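Local coordinates for protein ACDH-11, isoform b (Caenorhabditis elegans, PDB 4Y9J) that belongs to the acyl-CoA dehydrogenase family of flavoproteins and binds flavin-adenine dinucleotide within a largely helical fold, at residues B[470-482]-B[531-545]. Sequence-based numbering, arbitrary orientation.
Sequences FGKRVEQLLGNTK and IARIYSGALLIDHAS
Leu477 overlaps the helix 531-545 as a knob in a hole formed by Tyr535, Ala538, Leu539 and Asp542, leucine suiting it because its two branches reach different walls. Its CD1 lies 3.8 Å from Ala538 CB, while CD2 lies against the side of the Asp542 side chain, 3.5 Å from OD2, an oxygen salt-bridged to Arg40. The motif is a pair of nearly parallel helices, axes 8.7 Å apart and crossing at 23°, in the helical C-terminal domain of this acyl-CoA dehydrogenase family member; alanine at 538 suits such closeness, its short methyl admitting the leucine. At the N-terminal end of the contact, Phe470 swings CG anti to its backbone nitrogen (chi1 179°) and directs its ring edge at the face of Tyr535 in an offset edge-to-face pair, centroids 5.7 Å apart. Ile531 CG2 lies over one face of the phenylalanine, a CH-pi contact. Arg473 lays its CG against the tyrosine hydroxyl end, and both polar groups bind Glu374 of helix 352-383, Arg473 through a salt bridge and Tyr535 through a hydrogen bond. Beyond the type II beta turn from Leu478 to Thr481, serine suits its place by both accepting and donating: Lys482 N donates to Ser545 OG at 3.1 Å, and that hydroxyl donates to Ile541 O, 2.8 Å away, from above its carbonyl plane.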
loop_
_atom_site.group_PDB
_atom_site.type_symbol
_atom_site.label_atom_id
_atom_site.label_comp_id
_atom_site.label_asym_id
_atom_site.label_seq_id
_atom_site.Cartn_x
_atom_site.Cartn_y
_atom_site.Cartn_z
ATOM N N PHE B 470 33.976 -33.480 -27.002
ATOM C CA PHE B 470 34.161 -33.087 -25.629
ATOM C C PHE B 470 35.467 -33.669 -25.086
ATOM O O PHE B 470 36.246 -32.954 -24.434
ATOM C CB PHE B 470 32.958 -33.581 -24.815
ATOM C CG PHE B 470 33.026 -33.262 -23.349
ATOM C CD1 PHE B 470 33.230 -31.972 -22.915
ATOM C CD2 PHE B 470 32.842 -34.282 -22.392
ATOM C CE1 PHE B 470 33.245 -31.685 -21.550
ATOM C CE2 PHE B 470 32.893 -34.010 -21.043
ATOM C CZ PHE B 470 33.081 -32.700 -20.626
ATOM N N GLY B 471 35.710 -34.968 -25.364
ATOM C CA GLY B 471 36.947 -35.628 -24.927
ATOM C C GLY B 471 38.215 -34.897 -25.475
ATOM O O GLY B 471 39.250 -34.685 -24.765
ATOM N N LYS B 472 38.130 -34.506 -26.746
ATOM C CA LYS B 472 39.209 -33.715 -27.381
ATOM C C LYS B 472 39.450 -32.371 -26.700
ATOM O O LYS B 472 40.610 -32.041 -26.398
ATOM C CB LYS B 472 38.904 -33.451 -28.840
ATOM C CG LYS B 472 39.037 -34.694 -29.661
ATOM C CD LYS B 472 38.755 -34.443 -31.113
ATOM C CE LYS B 472 39.016 -35.750 -31.826
ATOM N NZ LYS B 472 38.700 -35.571 -33.257
ATOM N N ARG B 473 38.372 -31.611 -26.438
ATOM C CA ARG B 473 38.500 -30.346 -25.691
ATOM C C ARG B 473 39.132 -30.557 -24.293
ATOM O O ARG B 473 40.104 -29.876 -23.903
ATOM C CB ARG B 473 37.140 -29.608 -25.625
ATOM C CG ARG B 473 37.150 -28.231 -24.940
ATOM C CD ARG B 473 38.110 -27.261 -25.603
ATOM N NE ARG B 473 38.241 -25.982 -24.904
ATOM C CZ ARG B 473 39.398 -25.351 -24.703
ATOM N NH1 ARG B 473 40.523 -25.863 -25.119
ATOM N NH2 ARG B 473 39.437 -24.187 -24.093
ATOM N N VAL B 474 38.608 -31.537 -23.553
ATOM C CA VAL B 474 39.163 -31.773 -22.237
ATOM C C VAL B 474 40.639 -32.098 -22.309
ATOM O O VAL B 474 41.421 -31.556 -21.556
ATOM C CB VAL B 474 38.442 -32.887 -21.479
ATOM C CG1 VAL B 474 39.164 -33.188 -20.172
ATOM C CG2 VAL B 474 37.031 -32.480 -21.174
ATOM N N GLU B 475 41.027 -32.973 -23.219
ATOM C CA GLU B 475 42.466 -33.293 -23.361
ATOM C C GLU B 475 43.348 -32.085 -23.793
ATOM O O GLU B 475 44.561 -31.968 -23.311
ATOM C CB GLU B 475 42.679 -34.494 -24.264
ATOM C CG GLU B 475 42.108 -34.306 -25.661
ATOM C CD GLU B 475 43.092 -34.536 -26.819
ATOM O OE1 GLU B 475 43.631 -35.663 -26.937
ATOM O OE2 GLU B 475 43.261 -33.573 -27.631
ATOM N N GLN B 476 42.786 -31.155 -24.600
ATOM C CA GLN B 476 43.571 -29.940 -24.885
ATOM C C GLN B 476 43.904 -29.178 -23.616
ATOM O O GLN B 476 45.047 -28.710 -23.388
ATOM C CB GLN B 476 42.777 -28.990 -25.767
ATOM C CG GLN B 476 42.451 -29.548 -27.134
ATOM C CD GLN B 476 41.626 -28.606 -27.997
ATOM O OE1 GLN B 476 40.895 -27.750 -27.526
ATOM N NE2 GLN B 476 41.790 -28.747 -29.290
ATOM N N LEU B 477 42.877 -29.075 -22.774
ATOM C CA LEU B 477 42.977 -28.318 -21.542
ATOM C C LEU B 477 44.003 -29.035 -20.624
ATOM O O LEU B 477 44.904 -28.426 -19.988
ATOM C CB LEU B 477 41.615 -28.192 -20.897
ATOM C CG LEU B 477 40.691 -27.132 -21.540
ATOM C CD1 LEU B 477 39.261 -27.254 -21.029
ATOM C CD2 LEU B 477 41.209 -25.703 -21.292
ATOM N N LEU B 478 43.913 -30.353 -20.592
ATOM C CA LEU B 478 44.726 -31.102 -19.648
ATOM C C LEU B 478 46.191 -31.191 -20.155
ATOM O O LEU B 478 47.132 -31.264 -19.344
ATOM C CB LEU B 478 44.140 -32.495 -19.396
ATOM C CG LEU B 478 42.793 -32.525 -18.642
ATOM C CD1 LEU B 478 42.429 -33.960 -18.383
ATOM C CD2 LEU B 478 42.821 -31.714 -17.363
ATOM N N GLY B 479 46.385 -31.207 -21.475
ATOM C CA GLY B 479 47.759 -31.073 -22.032
ATOM C C GLY B 479 48.208 -29.682 -21.587
ATOM O O GLY B 479 47.364 -28.799 -21.414
ATOM N N ASN B 480 49.502 -29.462 -21.365
ATOM C CA ASN B 480 49.940 -28.253 -20.607
ATOM C C ASN B 480 49.474 -28.152 -19.117
ATOM O O ASN B 480 49.766 -27.145 -18.487
ATOM C CB ASN B 480 49.726 -26.888 -21.371
ATOM C CG ASN B 480 48.362 -26.763 -22.078
ATOM O OD1 ASN B 480 47.350 -26.289 -21.492
ATOM N ND2 ASN B 480 48.329 -27.163 -23.356
ATOM N N THR B 481 48.800 -29.175 -18.545
ATOM C CA THR B 481 48.806 -29.382 -17.062
ATOM C C THR B 481 50.258 -29.337 -16.535
ATOM O O THR B 481 51.224 -29.866 -17.153
ATOM C CB THR B 481 48.214 -30.750 -16.531
ATOM O OG1 THR B 481 46.880 -30.982 -16.984
ATOM C CG2 THR B 481 48.155 -30.770 -14.985
ATOM N N LYS B 482 50.417 -28.678 -15.399
ATOM C CA LYS B 482 51.696 -28.610 -14.752
ATOM C C LYS B 482 51.801 -29.870 -13.879
ATOM O O LYS B 482 51.586 -29.787 -12.660
ATOM C CB LYS B 482 51.761 -27.329 -13.918
ATOM C CG LYS B 482 53.176 -26.922 -13.548
ATOM C CD LYS B 482 53.279 -26.297 -12.162
ATOM C CE LYS B 482 53.057 -24.792 -12.158
ATOM N NZ LYS B 482 52.915 -24.303 -10.755
ATOM N N ILE B 531 29.170 -33.420 -17.055
ATOM C CA ILE B 531 29.783 -32.614 -18.106
ATOM C C ILE B 531 30.265 -31.263 -17.517
ATOM O O ILE B 531 31.482 -30.853 -17.693
ATOM C CB ILE B 531 28.835 -32.442 -19.301
ATOM C CG1 ILE B 531 28.657 -33.790 -19.972
ATOM C CG2 ILE B 531 29.420 -31.430 -20.321
ATOM C CD1 ILE B 531 27.589 -33.871 -21.038
ATOM N N ALA B 532 29.375 -30.614 -16.789
ATOM C CA ALA B 532 29.700 -29.320 -16.232
ATOM C C ALA B 532 30.935 -29.425 -15.378
ATOM O O ALA B 532 31.828 -28.642 -15.503
ATOM C CB ALA B 532 28.541 -28.772 -15.413
ATOM N N ARG B 533 31.011 -30.435 -14.511
ATOM C CA ARG B 533 32.116 -30.524 -13.564
ATOM C C ARG B 533 33.435 -30.917 -14.230
ATOM O O ARG B 533 34.488 -30.465 -13.804
ATOM C CB ARG B 533 31.778 -31.503 -12.468
ATOM C CG ARG B 533 30.617 -31.003 -11.617
ATOM C CD ARG B 533 30.171 -31.927 -10.504
ATOM N NE ARG B 533 29.662 -33.224 -10.994
ATOM C CZ ARG B 533 28.516 -33.850 -10.657
ATOM N NH1 ARG B 533 27.649 -33.284 -9.749
ATOM N NH2 ARG B 533 28.272 -35.078 -11.235
ATOM N N ILE B 534 33.380 -31.831 -15.192
ATOM C CA ILE B 534 34.556 -32.232 -15.951
ATOM C C ILE B 534 35.128 -31.016 -16.675
ATOM O O ILE B 534 36.348 -30.764 -16.650
ATOM C CB ILE B 534 34.230 -33.387 -16.948
ATOM C CG1 ILE B 534 34.007 -34.682 -16.130
ATOM C CG2 ILE B 534 35.372 -33.597 -17.978
ATOM C CD1 ILE B 534 33.490 -35.857 -16.927
ATOM N N TYR B 535 34.250 -30.318 -17.368
ATOM C CA TYR B 535 34.665 -29.186 -18.197
ATOM C C TYR B 535 35.234 -28.101 -17.281
ATOM O O TYR B 535 36.322 -27.551 -17.555
ATOM C CB TYR B 535 33.458 -28.688 -19.012
ATOM C CG TYR B 535 33.769 -28.047 -20.341
ATOM C CD1 TYR B 535 34.976 -27.394 -20.580
ATOM C CD2 TYR B 535 32.788 -28.033 -21.356
ATOM C CE1 TYR B 535 35.239 -26.808 -21.849
ATOM C CE2 TYR B 535 33.023 -27.445 -22.600
ATOM C CZ TYR B 535 34.202 -26.794 -22.828
ATOM O OH TYR B 535 34.371 -26.194 -24.035
ATOM N N SER B 536 34.548 -27.839 -16.167
ATOM C CA SER B 536 34.936 -26.756 -15.246
ATOM C C SER B 536 36.289 -27.107 -14.586
ATOM O O SER B 536 37.198 -26.251 -14.442
ATOM C CB SER B 536 33.864 -26.482 -14.185
ATOM O OG SER B 536 32.676 -25.958 -14.760
ATOM N N GLY B 537 36.455 -28.370 -14.208
ATOM C CA GLY B 537 37.692 -28.779 -13.596
ATOM C C GLY B 537 38.895 -28.603 -14.493
ATOM O O GLY B 537 40.002 -28.172 -14.072
ATOM N N ALA B 538 38.725 -29.059 -15.723
ATOM C CA ALA B 538 39.817 -28.958 -16.715
ATOM C C ALA B 538 40.216 -27.487 -16.976
ATOM O O ALA B 538 41.407 -27.168 -17.149
ATOM C CB ALA B 538 39.348 -29.573 -18.013
ATOM N N LEU B 539 39.212 -26.618 -16.982
ATOM C CA LEU B 539 39.410 -25.172 -17.130
ATOM C C LEU B 539 40.160 -24.615 -15.946
ATOM O O LEU B 539 41.116 -23.888 -16.118
ATOM C CB LEU B 539 38.094 -24.454 -17.322
ATOM C CG LEU B 539 37.499 -24.580 -18.717
ATOM C CD1 LEU B 539 36.047 -24.277 -18.635
ATOM C CD2 LEU B 539 38.197 -23.657 -19.715
ATOM N N LEU B 540 39.798 -25.046 -14.742
ATOM C CA LEU B 540 40.492 -24.610 -13.538
ATOM C C LEU B 540 41.951 -25.038 -13.537
ATOM O O LEU B 540 42.815 -24.316 -13.070
ATOM C CB LEU B 540 39.768 -25.165 -12.278
ATOM C CG LEU B 540 38.503 -24.412 -11.869
ATOM C CD1 LEU B 540 37.772 -25.167 -10.796
ATOM C CD2 LEU B 540 38.831 -23.012 -11.384
ATOM N N ILE B 541 42.221 -26.204 -14.105
ATOM C CA ILE B 541 43.548 -26.770 -14.107
ATOM C C ILE B 541 44.403 -25.971 -15.076
ATOM O O ILE B 541 45.548 -25.668 -14.752
ATOM C CB ILE B 541 43.564 -28.261 -14.507
ATOM C CG1 ILE B 541 43.088 -29.120 -13.350
ATOM C CG2 ILE B 541 44.974 -28.746 -14.841
ATOM C CD1 ILE B 541 42.579 -30.478 -13.785
ATOM N N ASP B 542 43.839 -25.702 -16.247
ATOM C CA ASP B 542 44.500 -24.941 -17.283
ATOM C C ASP B 542 44.798 -23.540 -16.755
ATOM O O ASP B 542 45.907 -23.032 -16.875
ATOM C CB ASP B 542 43.595 -24.892 -18.497
ATOM C CG ASP B 542 44.284 -24.351 -19.743
ATOM O OD1 ASP B 542 45.350 -24.844 -20.137
ATOM O OD2 ASP B 542 43.711 -23.420 -20.321
ATOM N N HIS B 543 43.837 -22.945 -16.094
ATOM C CA HIS B 543 44.046 -21.664 -15.448
ATOM C C HIS B 543 45.151 -21.647 -14.395
ATOM O O HIS B 543 45.996 -20.745 -14.409
ATOM C CB HIS B 543 42.747 -21.234 -14.822
ATOM C CG HIS B 543 42.785 -19.882 -14.188
ATOM N ND1 HIS B 543 42.980 -19.694 -12.835
ATOM C CD2 HIS B 543 42.566 -18.657 -14.710
ATOM C CE1 HIS B 543 42.901 -18.405 -12.558
ATOM N NE2 HIS B 543 42.677 -17.756 -13.685
ATOM N N ALA B 544 45.169 -22.642 -13.503
ATOM C CA ALA B 544 46.173 -22.705 -12.424
ATOM C C ALA B 544 47.568 -23.043 -12.949
ATOM O O ALA B 544 48.596 -22.741 -12.274
ATOM C CB ALA B 544 45.772 -23.743 -11.382
ATOM N N SER B 545 47.592 -23.730 -14.096
ATOM C CA SER B 545 48.851 -24.185 -14.707
ATOM C C SER B 545 49.596 -23.019 -15.368
ATOM O O SER B 545 50.798 -23.116 -15.623
ATOM C CB SER B 545 48.605 -25.305 -15.739
ATOM O OG SER B 545 48.145 -26.515 -15.136
HETATM O O HOH W 1 51.329 -22.367 -11.680
#